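Local coordinates for protein putative citrate lyase (Ralstonia eutropha, PDB 3QQW) that probably acts as a magnesium-dependent lyase of the HpcH/HpaI aldolase/citrate lyase family, perhaps cleaving (S)-citramalyl-CoA, at residues P222-C227 with F247-M252; A24-A29 with R251-Y256; L173-M178 with A209-A214; D179-H184 with A202-A207. All coordinates share one frame; numbering follows the deposited sequence.

Contact 1 (P222-C227 with F247-M252); sequences PAHNVC and FGFLRM
Two neighbouring parallel strands meet in this buried pairing, the seventh and eighth of the TIM barrel, joined in a beta-alpha-beta crossover through helix 233-247. Leaving that helix, Gly248 adopts a positive phi of 91° and turns the chain back toward strand 221-224. Leu250 N then donates to Pro222 O over 3.0 Å, almost straight at 173° and nearly along the carbonyl axis. One step on, His224 N donates to Arg251 O (2.8 Å), approaching from above the carbonyl plane.

The His224 side chain, with CG anti to the backbone N, occupies the same side of the sheet as Met252. Its imidazole meets Phe249 in a T-shaped pair with planes 72° apart: His224 CD2 points at the face of Phe249, 3.6 Å from Phe249 CE2, while His224 CB lies over that same face, 4.0 Å from the ring centroid. At another part of the imidazole edge sits the selenium of Met252, a selenomethionine, with SE 3.7 Å from His224 ND1. The Met252 chain runs on extended: Met252 CG is 3.4 Å from Asn225 O, and CE of the same residue ends 3.8 Å from Cys227 CB.

Asn225 OD1 lies over one face of the imidazole. With Lys208 NZ as its hydrogen-bond partner, His224 NE2 probably acts as the acceptor, which would disfavour a second proton on the ring.

Contact 2 (A24-A29 with R251-Y256); sequences ACEHFA and RMWSIY
The TIM barrel closes here, where its first strand, 25-29, pairs in parallel with its last, 251-254. Backbone bonds run in a ladder from Met252 N to Ala24 O, through Glu26 N to Met252 O and Ser254 N to Glu26 O, up to Phe28 N to Ser254 O; the third is the shortest at 2.7 Å.

Packing is densest on the side of the sheet that carries Glu26 and Trp253. Arg251 NH2 donates to Glu26 OE1 over 2.6 Å in a salt bridge; the oxygen lies in the guanidinium plane and offers its anti lone pair, although carboxylate and guanidinium are turned 71° apart. Asp50 is a second acid partner of NH2. Farther along, Phe28 crosses Trp253 obliquely, planes 36° apart, and Phe28 CE1 lies over the indole face, only 3.3 Å from Trp253 CD2. Trp253 NE1 is hydrogen-bonded to Asp174 OD1, and the side chain lies beside Arg88, predicted to bind the substrate, so this aromatic pair probably borders the active site.

Helix 260-267 packs on Cys25, Met252 and Ser254 of the other face, which also carries His27. On it His27 ND1 and Ser254 OG share a hydrogen bond of 2.8 Å. Beyond the strand the contact loosens toward solvent: exposed Ile255 reaches Phe28 CB only with CG2, at 4.4 Å. Within the charged cluster, one water donates to Glu26 OE1 over 2.7 Å and accepts from both Arg251 NE and Trp253 NE1.

Contact 3 (L173-M178 with A209-A214); sequences LDFGLM and ADMVAA
Apolar packing dominates where helix 202-217 covers strand 170-175 on the outside of the barrel. The helix segment 209-214 runs nearly antiparallel to strand 173-175, at 168°, with the axes 9.1 Å apart; this is the helix that carries the chain on to the next strand, 221-224, in the beta-alpha-beta pattern of the fold.

Aliphatic contacts come from Leu173 and Met211, a selenomethionine, whose side chains slide past each other in opposite directions. Leu173 CB touches Met211 SE at 3.9 Å, and the leucine's CD1 reaches Ala214 CB at 4.4 Å.

Contacts with the backbone follow from the bent Met211 chain. Its chi3 of 67° folds the methyl back onto the strand, where CE lies 3.4 Å from Leu173 O, while SE settles against the peptide link between Asp174 and Phe175, 3.5 Å from Phe175 N.

The Met-aromatic contact is of the edge type: the selenium lies 5.5 Å from the Phe175 ring centroid, 87° off the ring normal, and touches Phe175 CB.

Asp174, between these two hydrophobic residues, points to the other side of the strand, and its OD1 is hydrogen-bonded to Trp253 NE1. The strand thus separates two chemistries, a polar barrel interior and an outer face where a large, polarisable selenium atom is probably held largely by dispersion, with the ring met only at its edge.

Contact 4 (D179-H184 with A202-A207); sequences DFVSGH and ALLVRA
Leu203, in the first turn of helix 202-217, opens the contact at the imidazole of His184, where Leu203 CD1 rests 3.8 Å from His184 CD2. That imidazole is well fixed: His184 ND1 donates to Phe180 O over 2.7 Å, with the acceptor in the ring plane, and His184 CE1 is thereby placed 3.3 Å above the plane of the Phe180 ring, offset toward its rim. Leu216 of a neighbouring subunit also packs on this histidine.

Leu204 follows and meets two side chains of the other segment. Its CD2 methyl lies in the plane of the Phe180 ring, at the edge, 3.9 Å from CD2 of that phenylalanine, and it touches Val181 CG2 at the same 3.9 Å. Phe180 and Leu204 pass each other in opposite directions, whereas Val181 meets the leucine at about a right angle.

The two segments belong to successive helices beyond strand 170-175 of the TIM barrel: the short helix 177-182 is joined by a long loop to helix 202-217, which packs outside the barrel. Asp179, at the start of segment 179-184, is a predicted magnesium ligand together with Glu153, and its OD2 forms a salt bridge with Lys119.

Arg206 sends its side chain to another partner, forming a salt bridge through NE with Asp210 of a neighbouring subunit. Ala207 comes one turn after Leu203. The Phe180 ring, carried toward helix 202-217 with CG anti to the backbone N (chi1 -178°), meets this alanine, Phe180 CE2 lying 3.5 Å from Ala207 CB.

In the fold
All four contacts are largely buried, but they lie at different depths. Contacts 1 and 2 are strand pairings in the barrel wall and share Arg251 and Met252, so strand 251-254 is gripped by a neighbour along each edge. Contact 3 moves to the layer between strand and helix, and the centre of contact 4 lies farthest out, about 19 Å from the centre of the chain, where helices 177-182 and 202-217, both also represented in contact 3, meet. Contacts 1, 3 and 4 border a neighbouring subunit; contact 2 does not. Backbone bonds hold the first two contacts, with buried charge added in contact 2; the other two rest on apolar packing. Asp174 and Trp253 link contacts 2 and 3 across the barrel interior.

Contact 1 (P222-C227 with F247-M252)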
loop_
_atom_site.group_PDB
_atom_site.type_symbol
_atom_site.label_atom_id
_atom_site.label_comp_id
_atom_site.label_asym_id
_atom_site.label_seq_id
_atom_site.Cartn_x
_atom_site.Cartn_y
_atom_site.Cartn_z
ATOM N N PRO C 222 -2.047 -7.693 -15.648
ATOM C CA PRO C 222 -2.534 -6.340 -15.320
ATOM C C PRO C 222 -2.488 -5.460 -16.582
ATOM O O PRO C 222 -1.460 -5.407 -17.247
ATOM C CB PRO C 222 -1.571 -5.872 -14.222
ATOM C CG PRO C 222 -0.340 -6.794 -14.345
ATOM C CD PRO C 222 -0.594 -7.814 -15.420
ATOM N N ALA C 223 -3.615 -4.799 -16.934
ATOM C CA ALA C 223 -3.681 -3.945 -18.114
ATOM C C ALA C 223 -3.852 -2.482 -17.745
ATOM O O ALA C 223 -4.564 -2.126 -16.793
ATOM C CB ALA C 223 -4.785 -4.388 -19.041
ATOM N N HIS C 224 -3.103 -1.636 -18.479
ATOM C CA HIS C 224 -3.062 -0.204 -18.252
ATOM C C HIS C 224 -4.110 0.529 -19.080
ATOM O O HIS C 224 -4.490 0.068 -20.144
ATOM C CB HIS C 224 -1.659 0.317 -18.567
ATOM C CG HIS C 224 -1.390 1.693 -18.024
ATOM N ND1 HIS C 224 -1.245 2.781 -18.859
ATOM C CD2 HIS C 224 -1.243 2.106 -16.741
ATOM C CE1 HIS C 224 -1.051 3.819 -18.062
ATOM N NE2 HIS C 224 -1.039 3.463 -16.784
ATOM N N ASN C 225 -4.590 1.673 -18.565
ATOM C CA ASN C 225 -5.539 2.596 -19.213
ATOM C C ASN C 225 -4.890 3.203 -20.473
ATOM O O ASN C 225 -3.671 3.142 -20.625
ATOM C CB ASN C 225 -5.960 3.708 -18.232
ATOM C CG ASN C 225 -4.790 4.278 -17.466
ATOM O OD1 ASN C 225 -4.234 3.626 -16.582
ATOM N ND2 ASN C 225 -4.365 5.482 -17.809
ATOM N N VAL C 226 -5.707 3.783 -21.360
ATOM C CA VAL C 226 -5.276 4.387 -22.626
ATOM C C VAL C 226 -4.356 5.595 -22.427
ATOM O O VAL C 226 -4.308 6.224 -21.354
ATOM C CB VAL C 226 -6.513 4.829 -23.472
ATOM C CG1 VAL C 226 -7.401 3.637 -23.859
ATOM C CG2 VAL C 226 -7.337 5.895 -22.747
ATOM N N CYS C 227 -3.672 5.956 -23.505
ATOM C CA CYS C 227 -2.946 7.207 -23.591
ATOM C C CYS C 227 -3.932 8.180 -24.235
ATOM O O CYS C 227 -4.623 7.812 -25.192
ATOM C CB CYS C 227 -1.653 7.070 -24.390
ATOM S SG CYS C 227 -0.753 8.638 -24.593
ATOM N N PHE C 247 5.558 0.091 -13.093
ATOM C CA PHE C 247 4.420 -0.465 -12.382
ATOM C C PHE C 247 4.178 -1.972 -12.616
ATOM O O PHE C 247 3.544 -2.586 -11.774
ATOM C CB PHE C 247 3.151 0.329 -12.731
ATOM C CG PHE C 247 3.131 1.703 -12.092
ATOM C CD1 PHE C 247 3.766 2.778 -12.698
ATOM C CD2 PHE C 247 2.496 1.912 -10.870
ATOM C CE1 PHE C 247 3.778 4.030 -12.088
ATOM C CE2 PHE C 247 2.492 3.172 -10.272
ATOM C CZ PHE C 247 3.133 4.220 -10.881
ATOM N N GLY C 248 4.689 -2.549 -13.705
ATOM C CA GLY C 248 4.514 -3.972 -13.978
ATOM C C GLY C 248 3.290 -4.353 -14.798
ATOM O O GLY C 248 2.837 -5.502 -14.733
ATOM N N PHE C 249 2.747 -3.385 -15.585
ATOM C CA PHE C 249 1.635 -3.640 -16.502
ATOM C C PHE C 249 2.184 -4.407 -17.688
ATOM O O PHE C 249 3.339 -4.191 -18.065
ATOM C CB PHE C 249 0.961 -2.339 -16.942
ATOM C CG PHE C 249 0.137 -1.688 -15.860
ATOM C CD1 PHE C 249 -1.201 -2.011 -15.698
ATOM C CD2 PHE C 249 0.682 -0.716 -15.039
ATOM C CE1 PHE C 249 -1.991 -1.358 -14.742
ATOM C CE2 PHE C 249 -0.101 -0.079 -14.070
ATOM C CZ PHE C 249 -1.430 -0.403 -13.925
ATOM N N LEU C 250 1.387 -5.347 -18.242
ATOM C CA LEU C 250 1.822 -6.226 -19.321
ATOM C C LEU C 250 0.929 -6.097 -20.541
ATOM O O LEU C 250 1.074 -6.823 -21.545
ATOM C CB LEU C 250 1.780 -7.664 -18.770
ATOM C CG LEU C 250 2.820 -8.017 -17.705
ATOM C CD1 LEU C 250 2.585 -9.404 -17.173
ATOM C CD2 LEU C 250 4.225 -7.903 -18.266
ATOM N N ARG C 251 -0.020 -5.175 -20.441
ATOM C CA ARG C 251 -1.001 -4.895 -21.480
ATOM C C ARG C 251 -1.459 -3.451 -21.324
ATOM O O ARG C 251 -1.320 -2.864 -20.250
ATOM C CB ARG C 251 -2.166 -5.875 -21.336
ATOM C CG ARG C 251 -3.199 -5.905 -22.438
ATOM C CD ARG C 251 -3.953 -7.198 -22.207
ATOM N NE ARG C 251 -5.245 -7.274 -22.870
ATOM C CZ ARG C 251 -5.502 -8.057 -23.907
ATOM N NH1 ARG C 251 -4.539 -8.782 -24.448
ATOM N NH2 ARG C 251 -6.725 -8.128 -24.405
HETATM N N MSE C 252 -1.998 -2.875 -22.408
HETATM C CA MSE C 252 -2.521 -1.525 -22.398
HETATM C C MSE C 252 -3.583 -1.380 -23.434
HETATM O O MSE C 252 -3.431 -1.872 -24.553
HETATM C CB MSE C 252 -1.398 -0.515 -22.652
HETATM C CG MSE C 252 -1.791 0.898 -22.316
HETATM SE SE MSE C 252 -0.243 2.001 -22.369
HETATM C CE MSE C 252 -1.091 3.680 -22.873
#

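Contact 2 (A24-A29 with R251-Y256)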
loop_
_atom_site.group_PDB
_atom_site.type_symbol
_atom_site.label_atom_id
_atom_site.label_comp_id
_atom_site.label_asym_id
_atom_site.label_seq_id
_atom_site.Cartn_x
_atom_site.Cartn_y
_atom_site.Cartn_z
ATOM N N ALA C 24 -0.090 -7.556 -26.018
ATOM C CA ALA C 24 0.314 -6.364 -25.259
ATOM C C ALA C 24 -0.699 -5.229 -25.388
ATOM O O ALA C 24 -0.719 -4.310 -24.575
ATOM C CB ALA C 24 1.650 -5.906 -25.785
ATOM N N CYS C 25 -1.550 -5.300 -26.412
ATOM C CA CYS C 25 -2.489 -4.233 -26.719
ATOM C C CYS C 25 -3.907 -4.724 -26.896
ATOM O O CYS C 25 -4.146 -5.775 -27.488
ATOM C CB CYS C 25 -2.014 -3.496 -27.970
ATOM S SG CYS C 25 -3.028 -2.072 -28.414
ATOM N N GLU C 26 -4.848 -3.906 -26.435
ATOM C CA GLU C 26 -6.276 -4.174 -26.539
ATOM C C GLU C 26 -6.945 -2.953 -27.118
ATOM O O GLU C 26 -7.031 -1.922 -26.442
ATOM C CB GLU C 26 -6.880 -4.553 -25.179
ATOM C CG GLU C 26 -8.287 -5.115 -25.314
ATOM C CD GLU C 26 -8.931 -5.507 -24.004
ATOM O OE1 GLU C 26 -8.411 -6.438 -23.357
ATOM O OE2 GLU C 26 -9.957 -4.897 -23.624
ATOM N N HIS C 27 -7.385 -3.059 -28.376
ATOM C CA HIS C 27 -7.986 -1.946 -29.102
ATOM C C HIS C 27 -9.515 -1.953 -28.975
ATOM O O HIS C 27 -10.152 -2.986 -29.163
ATOM C CB HIS C 27 -7.561 -1.978 -30.569
ATOM C CG HIS C 27 -8.009 -0.783 -31.332
ATOM N ND1 HIS C 27 -7.390 0.450 -31.174
ATOM C CD2 HIS C 27 -9.026 -0.656 -32.212
ATOM C CE1 HIS C 27 -8.048 1.281 -31.964
ATOM N NE2 HIS C 27 -9.038 0.659 -32.611
ATOM N N PHE C 28 -10.097 -0.797 -28.614
ATOM C CA PHE C 28 -11.546 -0.640 -28.485
ATOM C C PHE C 28 -12.140 -0.035 -29.732
ATOM O O PHE C 28 -11.526 0.848 -30.318
ATOM C CB PHE C 28 -11.887 0.236 -27.272
ATOM C CG PHE C 28 -11.825 -0.559 -26.000
ATOM C CD1 PHE C 28 -10.610 -1.061 -25.530
ATOM C CD2 PHE C 28 -12.977 -0.825 -25.275
ATOM C CE1 PHE C 28 -10.561 -1.825 -24.376
ATOM C CE2 PHE C 28 -12.917 -1.539 -24.079
ATOM C CZ PHE C 28 -11.716 -2.045 -23.650
ATOM N N ALA C 29 -13.341 -0.518 -30.119
ATOM C CA ALA C 29 -14.153 -0.095 -31.281
ATOM C C ALA C 29 -15.626 -0.315 -30.906
ATOM O O ALA C 29 -15.980 -1.396 -30.431
ATOM C CB ALA C 29 -13.773 -0.879 -32.539
ATOM N N ARG C 251 -0.020 -5.175 -20.441
ATOM C CA ARG C 251 -1.001 -4.895 -21.480
ATOM C C ARG C 251 -1.459 -3.451 -21.324
ATOM O O ARG C 251 -1.320 -2.864 -20.250
ATOM C CB ARG C 251 -2.166 -5.875 -21.336
ATOM C CG ARG C 251 -3.199 -5.905 -22.438
ATOM C CD ARG C 251 -3.953 -7.198 -22.207
ATOM N NE ARG C 251 -5.245 -7.274 -22.870
ATOM C CZ ARG C 251 -5.502 -8.057 -23.907
ATOM N NH1 ARG C 251 -4.539 -8.782 -24.448
ATOM N NH2 ARG C 251 -6.725 -8.128 -24.405
HETATM N N MSE C 252 -1.998 -2.875 -22.408
HETATM C CA MSE C 252 -2.521 -1.525 -22.398
HETATM C C MSE C 252 -3.583 -1.380 -23.434
HETATM O O MSE C 252 -3.431 -1.872 -24.553
HETATM C CB MSE C 252 -1.398 -0.515 -22.652
HETATM C CG MSE C 252 -1.791 0.898 -22.316
HETATM SE SE MSE C 252 -0.243 2.001 -22.369
HETATM C CE MSE C 252 -1.091 3.680 -22.873
ATOM N N TRP C 253 -4.621 -0.623 -23.092
ATOM C CA TRP C 253 -5.725 -0.314 -23.987
ATOM C C TRP C 253 -5.313 0.669 -25.075
ATOM O O TRP C 253 -4.456 1.525 -24.870
ATOM C CB TRP C 253 -6.889 0.270 -23.189
ATOM C CG TRP C 253 -7.667 -0.713 -22.365
ATOM C CD1 TRP C 253 -7.290 -1.973 -22.005
ATOM C CD2 TRP C 253 -8.960 -0.497 -21.786
ATOM N NE1 TRP C 253 -8.277 -2.569 -21.257
ATOM C CE2 TRP C 253 -9.323 -1.690 -21.117
ATOM C CE3 TRP C 253 -9.890 0.564 -21.837
ATOM C CZ2 TRP C 253 -10.551 -1.834 -20.448
ATOM C CZ3 TRP C 253 -11.112 0.412 -21.188
ATOM C CH2 TRP C 253 -11.419 -0.760 -20.477
ATOM N N SER C 254 -5.993 0.584 -26.211
ATOM C CA SER C 254 -5.849 1.481 -27.343
ATOM C C SER C 254 -7.230 1.977 -27.765
ATOM O O SER C 254 -8.182 1.190 -27.782
ATOM C CB SER C 254 -5.165 0.761 -28.497
ATOM O OG SER C 254 -5.311 1.494 -29.698
ATOM N N ILE C 255 -7.343 3.259 -28.115
ATOM C CA ILE C 255 -8.613 3.831 -28.582
ATOM C C ILE C 255 -8.463 4.399 -29.992
ATOM O O ILE C 255 -9.451 4.802 -30.598
ATOM C CB ILE C 255 -9.219 4.870 -27.616
ATOM C CG1 ILE C 255 -8.165 5.900 -27.128
ATOM C CG2 ILE C 255 -9.968 4.151 -26.491
ATOM C CD1 ILE C 255 -8.718 7.159 -26.435
ATOM N N TYR C 256 -7.242 4.409 -30.518
ATOM C CA TYR C 256 -6.954 4.894 -31.867
ATOM C C TYR C 256 -5.902 3.967 -32.514
ATOM O O TYR C 256 -4.938 3.593 -31.847
ATOM C CB TYR C 256 -6.514 6.367 -31.859
ATOM C CG TYR C 256 -6.647 7.011 -33.218
ATOM C CD1 TYR C 256 -7.898 7.366 -33.725
ATOM C CD2 TYR C 256 -5.528 7.221 -34.026
ATOM C CE1 TYR C 256 -8.030 7.934 -34.989
ATOM C CE2 TYR C 256 -5.652 7.774 -35.299
ATOM C CZ TYR C 256 -6.907 8.138 -35.774
ATOM O OH TYR C 256 -7.072 8.713 -37.016
HETATM O O HOH W 1 -7.014 -5.469 -21.303
#

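Contact 3 (L173-M178 with A209-A214)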
loop_
_atom_site.group_PDB
_atom_site.type_symbol
_atom_site.label_atom_id
_atom_site.label_comp_id
_atom_site.label_asym_id
_atom_site.label_seq_id
_atom_site.Cartn_x
_atom_site.Cartn_y
_atom_site.Cartn_z
ATOM N N LEU C 173 -6.994 -7.804 -15.281
ATOM C CA LEU C 173 -7.458 -6.732 -14.406
ATOM C C LEU C 173 -7.112 -5.459 -15.140
ATOM O O LEU C 173 -5.946 -5.226 -15.471
ATOM C CB LEU C 173 -6.880 -6.751 -12.988
ATOM C CG LEU C 173 -7.234 -7.943 -12.083
ATOM C CD1 LEU C 173 -6.699 -7.712 -10.681
ATOM C CD2 LEU C 173 -8.768 -8.182 -12.020
ATOM N N ASP C 174 -8.139 -4.671 -15.492
ATOM C CA ASP C 174 -7.960 -3.430 -16.236
ATOM C C ASP C 174 -8.000 -2.251 -15.326
ATOM O O ASP C 174 -8.931 -2.124 -14.537
ATOM C CB ASP C 174 -9.084 -3.286 -17.293
ATOM C CG ASP C 174 -9.055 -4.269 -18.419
ATOM O OD1 ASP C 174 -8.088 -4.258 -19.174
ATOM O OD2 ASP C 174 -10.051 -5.002 -18.587
ATOM N N PHE C 175 -7.050 -1.348 -15.455
ATOM C CA PHE C 175 -7.092 -0.119 -14.642
ATOM C C PHE C 175 -7.911 0.966 -15.357
ATOM O O PHE C 175 -7.555 1.393 -16.452
ATOM C CB PHE C 175 -5.690 0.392 -14.311
ATOM C CG PHE C 175 -5.764 1.469 -13.263
ATOM C CD1 PHE C 175 -6.104 1.161 -11.948
ATOM C CD2 PHE C 175 -5.566 2.804 -13.602
ATOM C CE1 PHE C 175 -6.237 2.165 -10.987
ATOM C CE2 PHE C 175 -5.695 3.809 -12.642
ATOM C CZ PHE C 175 -6.017 3.482 -11.336
ATOM N N GLY C 176 -9.012 1.373 -14.741
ATOM C CA GLY C 176 -9.889 2.405 -15.272
ATOM C C GLY C 176 -9.609 3.711 -14.562
ATOM O O GLY C 176 -10.237 4.016 -13.546
ATOM N N LEU C 177 -8.629 4.477 -15.085
ATOM C CA LEU C 177 -8.169 5.741 -14.515
ATOM C C LEU C 177 -9.293 6.790 -14.404
ATOM O O LEU C 177 -9.516 7.346 -13.319
ATOM C CB LEU C 177 -6.989 6.302 -15.348
ATOM C CG LEU C 177 -6.466 7.695 -14.981
ATOM C CD1 LEU C 177 -5.788 7.697 -13.603
ATOM C CD2 LEU C 177 -5.536 8.200 -16.049
HETATM N N MSE C 178 -9.974 7.066 -15.525
HETATM C CA MSE C 178 -11.007 8.092 -15.594
HETATM C C MSE C 178 -12.141 7.884 -14.583
HETATM O O MSE C 178 -12.434 8.814 -13.835
HETATM C CB MSE C 178 -11.578 8.211 -16.996
HETATM C CG MSE C 178 -12.328 9.508 -17.174
HETATM SE SE MSE C 178 -12.860 9.814 -18.969
HETATM C CE MSE C 178 -12.171 11.695 -19.093
ATOM N N ALA C 209 -0.422 0.253 -8.372
ATOM C CA ALA C 209 0.465 -0.736 -7.759
ATOM C C ALA C 209 -0.345 -1.850 -7.072
ATOM O O ALA C 209 0.019 -3.016 -7.238
ATOM C CB ALA C 209 1.423 -0.062 -6.779
ATOM N N ASP C 210 -1.474 -1.512 -6.385
ATOM C CA ASP C 210 -2.315 -2.530 -5.735
ATOM C C ASP C 210 -2.916 -3.482 -6.737
ATOM O O ASP C 210 -2.908 -4.693 -6.510
ATOM C CB ASP C 210 -3.452 -1.900 -4.928
ATOM C CG ASP C 210 -3.080 -1.542 -3.511
ATOM O OD1 ASP C 210 -1.902 -1.724 -3.144
ATOM O OD2 ASP C 210 -3.969 -1.074 -2.764
HETATM N N MSE C 211 -3.435 -2.943 -7.850
HETATM C CA MSE C 211 -4.070 -3.757 -8.852
HETATM C C MSE C 211 -3.056 -4.695 -9.542
HETATM O O MSE C 211 -3.372 -5.885 -9.738
HETATM C CB MSE C 211 -4.798 -2.872 -9.850
HETATM C CG MSE C 211 -5.809 -3.671 -10.707
HETATM SE SE MSE C 211 -6.044 -2.971 -12.505
HETATM C CE MSE C 211 -4.371 -3.335 -13.162
ATOM N N VAL C 212 -1.851 -4.175 -9.891
ATOM C CA VAL C 212 -0.806 -4.980 -10.525
ATOM C C VAL C 212 -0.367 -6.086 -9.542
ATOM O O VAL C 212 -0.293 -7.250 -9.931
ATOM C CB VAL C 212 0.384 -4.125 -11.011
ATOM C CG1 VAL C 212 1.559 -4.996 -11.459
ATOM C CG2 VAL C 212 -0.047 -3.204 -12.141
ATOM N N ALA C 213 -0.141 -5.725 -8.271
ATOM C CA ALA C 213 0.237 -6.675 -7.230
ATOM C C ALA C 213 -0.801 -7.804 -7.088
ATOM O O ALA C 213 -0.405 -8.959 -6.985
ATOM C CB ALA C 213 0.422 -5.949 -5.893
ATOM N N ALA C 214 -2.115 -7.466 -7.123
ATOM C CA ALA C 214 -3.221 -8.421 -7.000
ATOM C C ALA C 214 -3.300 -9.345 -8.207
ATOM O O ALA C 214 -3.532 -10.539 -8.048
ATOM C CB ALA C 214 -4.538 -7.680 -6.823
#

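Contact 4 (D179-H184 with A202-A207)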
loop_
_atom_site.group_PDB
_atom_site.type_symbol
_atom_site.label_atom_id
_atom_site.label_comp_id
_atom_site.label_asym_id
_atom_site.label_seq_id
_atom_site.Cartn_x
_atom_site.Cartn_y
_atom_site.Cartn_z
ATOM N N ASP C 179 -12.761 6.686 -14.541
ATOM C CA ASP C 179 -13.870 6.413 -13.622
ATOM C C ASP C 179 -13.395 6.364 -12.184
ATOM O O ASP C 179 -14.139 6.744 -11.291
ATOM C CB ASP C 179 -14.596 5.122 -14.013
ATOM C CG ASP C 179 -15.345 5.253 -15.335
ATOM O OD1 ASP C 179 -16.205 6.162 -15.447
ATOM O OD2 ASP C 179 -15.040 4.477 -16.268
ATOM N N PHE C 180 -12.157 5.933 -11.963
ATOM C CA PHE C 180 -11.547 5.855 -10.653
ATOM C C PHE C 180 -11.375 7.262 -10.090
ATOM O O PHE C 180 -11.797 7.510 -8.955
ATOM C CB PHE C 180 -10.206 5.079 -10.700
ATOM C CG PHE C 180 -9.561 4.935 -9.343
ATOM C CD1 PHE C 180 -10.156 4.143 -8.347
ATOM C CD2 PHE C 180 -8.404 5.643 -9.028
ATOM C CE1 PHE C 180 -9.582 4.042 -7.084
ATOM C CE2 PHE C 180 -7.845 5.561 -7.750
ATOM C CZ PHE C 180 -8.430 4.747 -6.795
ATOM N N VAL C 181 -10.834 8.188 -10.897
ATOM C CA VAL C 181 -10.625 9.588 -10.508
ATOM C C VAL C 181 -11.984 10.285 -10.248
ATOM O O VAL C 181 -12.102 11.008 -9.262
ATOM C CB VAL C 181 -9.763 10.340 -11.567
ATOM C CG1 VAL C 181 -9.853 11.851 -11.419
ATOM C CG2 VAL C 181 -8.309 9.889 -11.499
ATOM N N SER C 182 -13.007 10.035 -11.090
ATOM C CA SER C 182 -14.347 10.650 -10.974
ATOM C C SER C 182 -15.052 10.312 -9.624
ATOM O O SER C 182 -15.843 11.113 -9.124
ATOM C CB SER C 182 -15.231 10.262 -12.156
ATOM O OG SER C 182 -15.845 9.002 -11.958
ATOM N N GLY C 183 -14.724 9.168 -9.029
ATOM C CA GLY C 183 -15.279 8.776 -7.738
ATOM C C GLY C 183 -14.609 9.420 -6.539
ATOM O O GLY C 183 -15.012 9.153 -5.407
ATOM N N HIS C 184 -13.602 10.290 -6.762
ATOM C CA HIS C 184 -12.845 10.912 -5.660
ATOM C C HIS C 184 -13.335 12.312 -5.241
ATOM O O HIS C 184 -12.598 13.016 -4.546
ATOM C CB HIS C 184 -11.340 10.946 -5.986
ATOM C CG HIS C 184 -10.688 9.613 -5.787
ATOM N ND1 HIS C 184 -10.819 8.598 -6.720
ATOM C CD2 HIS C 184 -9.955 9.158 -4.746
ATOM C CE1 HIS C 184 -10.164 7.574 -6.223
ATOM N NE2 HIS C 184 -9.617 7.867 -5.042
ATOM N N ALA C 202 -0.062 10.144 -5.494
ATOM C CA ALA C 202 -0.031 9.132 -4.439
ATOM C C ALA C 202 -1.205 8.153 -4.495
ATOM O O ALA C 202 -0.983 6.954 -4.328
ATOM C CB ALA C 202 0.016 9.812 -3.084
ATOM N N LEU C 203 -2.434 8.642 -4.770
ATOM C CA LEU C 203 -3.610 7.786 -4.837
ATOM C C LEU C 203 -3.614 6.926 -6.090
ATOM O O LEU C 203 -4.117 5.799 -6.053
ATOM C CB LEU C 203 -4.905 8.602 -4.753
ATOM C CG LEU C 203 -5.162 9.379 -3.437
ATOM C CD1 LEU C 203 -6.504 10.054 -3.486
ATOM C CD2 LEU C 203 -5.057 8.484 -2.206
ATOM N N LEU C 204 -3.038 7.442 -7.191
ATOM C CA LEU C 204 -3.000 6.726 -8.463
ATOM C C LEU C 204 -1.885 5.694 -8.451
ATOM O O LEU C 204 -2.106 4.563 -8.889
ATOM C CB LEU C 204 -2.874 7.724 -9.616
ATOM C CG LEU C 204 -4.067 8.706 -9.706
ATOM C CD1 LEU C 204 -3.909 9.650 -10.851
ATOM C CD2 LEU C 204 -5.415 7.942 -9.813
ATOM N N VAL C 205 -0.732 6.037 -7.847
ATOM C CA VAL C 205 0.404 5.112 -7.693
ATOM C C VAL C 205 -0.074 3.937 -6.870
ATOM O O VAL C 205 0.118 2.806 -7.276
ATOM C CB VAL C 205 1.662 5.793 -7.058
ATOM C CG1 VAL C 205 2.751 4.775 -6.756
ATOM C CG2 VAL C 205 2.210 6.881 -7.962
ATOM N N ARG C 206 -0.765 4.229 -5.750
ATOM C CA ARG C 206 -1.315 3.270 -4.803
ATOM C C ARG C 206 -2.313 2.340 -5.493
ATOM O O ARG C 206 -2.197 1.122 -5.368
ATOM C CB ARG C 206 -1.959 4.024 -3.634
ATOM C CG ARG C 206 -2.636 3.135 -2.626
ATOM C CD ARG C 206 -3.453 3.935 -1.644
ATOM N NE ARG C 206 -4.078 3.045 -0.666
ATOM C CZ ARG C 206 -5.210 2.386 -0.867
ATOM N NH1 ARG C 206 -5.892 2.547 -1.998
ATOM N NH2 ARG C 206 -5.699 1.600 0.077
ATOM N N ALA C 207 -3.260 2.905 -6.231
ATOM C CA ALA C 207 -4.285 2.155 -6.939
ATOM C C ALA C 207 -3.666 1.247 -8.021
ATOM O O ALA C 207 -3.918 0.046 -8.035
ATOM C CB ALA C 207 -5.273 3.124 -7.565
#